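Local coordinates for hypothetical protein VC0714 (Vibrio cholerae O1 biovar eltor str. N16961, PDB 1U9D) that is of unknown function but belongs to the DUF1904 family of the MIF (tautomerase-like) clan and assembles as a pair of subunits, at residues G76-Q79 / Q80-D83. Numbering follows the deposited sequence.
With PO4 (phosphate ion), chain C.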
# COMPACT_ATOMS: atom_id res chain seq x y z
N GLY A 76 -3.87 8.15 -10.20
CA GLY A 76 -3.63 9.13 -9.16
C GLY A 76 -3.17 8.46 -7.86
O GLY A 76 -3.63 7.38 -7.47
N ARG A 77 -2.19 9.09 -7.24
CA ARG A 77 -1.86 8.86 -5.84
C ARG A 77 -1.79 10.25 -5.19
O ARG A 77 -1.76 11.29 -5.87
CB ARG A 77 -0.53 8.13 -5.73
CG ARG A 77 -0.53 6.70 -6.30
CD ARG A 77 -1.19 5.68 -5.40
NE ARG A 77 -0.43 5.50 -4.15
CZ ARG A 77 0.43 4.54 -3.89
NH1 ARG A 77 0.69 3.58 -4.76
NH2 ARG A 77 1.05 4.52 -2.72
N GLU A 78 -1.78 10.27 -3.86
CA GLU A 78 -1.75 11.54 -3.12
C GLU A 78 -0.51 12.35 -3.50
O GLU A 78 0.49 11.79 -3.93
CB GLU A 78 -1.73 11.25 -1.60
CG GLU A 78 -0.38 10.69 -1.12
CD GLU A 78 -0.43 10.14 0.30
OE1 GLU A 78 0.34 10.63 1.17
OE2 GLU A 78 -1.24 9.23 0.56
N GLN A 79 -0.57 13.67 -3.33
CA GLN A 79 0.53 14.56 -3.68
C GLN A 79 1.89 14.10 -3.21
O GLN A 79 2.86 14.20 -3.95
CB GLN A 79 0.30 15.96 -3.12
CG GLN A 79 1.31 16.99 -3.64
CD GLN A 79 1.07 17.37 -5.10
OE1 GLN A 79 -0.08 17.53 -5.52
NE2 GLN A 79 2.13 17.49 -5.86
N GLN A 80 1.99 13.66 -1.96
CA GLN A 80 3.28 13.28 -1.41
C GLN A 80 3.88 12.08 -2.15
O GLN A 80 5.07 12.04 -2.39
CB GLN A 80 3.17 12.95 0.08
CG GLN A 80 4.53 12.71 0.70
CD GLN A 80 5.50 13.81 0.33
OE1 GLN A 80 5.18 14.99 0.50
NE2 GLN A 80 6.68 13.43 -0.19
N THR A 81 3.06 11.10 -2.51
CA THR A 81 3.54 9.95 -3.27
C THR A 81 3.96 10.35 -4.68
O THR A 81 5.01 9.93 -5.18
CB THR A 81 2.46 8.90 -3.28
OG1 THR A 81 2.17 8.55 -1.92
CG2 THR A 81 2.94 7.59 -3.92
N GLN A 82 3.12 11.16 -5.31
CA GLN A 82 3.40 11.70 -6.63
C GLN A 82 4.75 12.41 -6.63
O GLN A 82 5.57 12.24 -7.50
CB GLN A 82 2.25 12.65 -7.02
CG GLN A 82 2.39 13.33 -8.37
CD GLN A 82 1.20 14.24 -8.66
OE1 GLN A 82 0.13 13.76 -9.06
NE2 GLN A 82 1.38 15.54 -8.44
N ASP A 83 4.99 13.22 -5.60
CA ASP A 83 6.27 13.90 -5.48
C ASP A 83 7.46 12.95 -5.42
O ASP A 83 8.51 13.23 -5.98
CB ASP A 83 6.34 14.76 -4.21
CG ASP A 83 5.35 15.90 -4.17
OD1 ASP A 83 4.72 16.31 -5.18
OD2 ASP A 83 5.14 16.49 -3.07
P PO4 C . -2.70 7.35 -2.10
O1 PO4 C . -3.77 8.02 -2.91
O2 PO4 C . -1.32 7.76 -2.53
O3 PO4 C . -2.87 7.74 -0.65
O4 PO4 C . -2.81 5.85 -2.28
O HOH W 1 -1.29 14.01 -6.64
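The first turn of helix 79-97 closes when Gln82 N and Asp83 N bond back to Glu78 O and Gln79 O, Glu78 standing at the N-cap position. The bond from Gln82 N to Glu78 O, at 3.0 Å, is almost straight, with an N-H...O angle of 177°. Gln79 reaches along the same turn to Asp83. Its CG lies anti to the backbone N (chi1 -171°) and the chain then bends at chi2, which carries NE2 forward to donate a hydrogen bond to Asp83 OD1 at 2.9 Å. The amide meets that oxygen on its syn side, somewhat out of the carboxylate plane, and the two flat groups are turned 52° apart. Strand 69-74 leads into this helix through a loop that holds a phosphate ion, probably from the crystallisation liquor, at the helix start. Phosphate O2, lying in the guanidinium plane at its edge, accepts hydrogen bonds from Glu78 N at 2.9 Å and from Arg77 NE at the same distance; the positive end of the helix dipole may add to the attraction. Glu78 OE2 comes within 2.5 Å of phosphate O3, a spacing that suggests an acid group there holds a proton and donates it to the other oxygen. Arg77 bends at chi2 and chi3, and Thr81 CG2 lies over one guanidinium face, offset toward the rim, 3.8 Å from Arg77 NH2. Both residues also touch Leu44 of helix 26-44, while Arg77 NH2 makes a weak hydrogen bond to Leu97 O of the second subunit. A water donates to Arg77 O and, weakly, to Gln82 OE1.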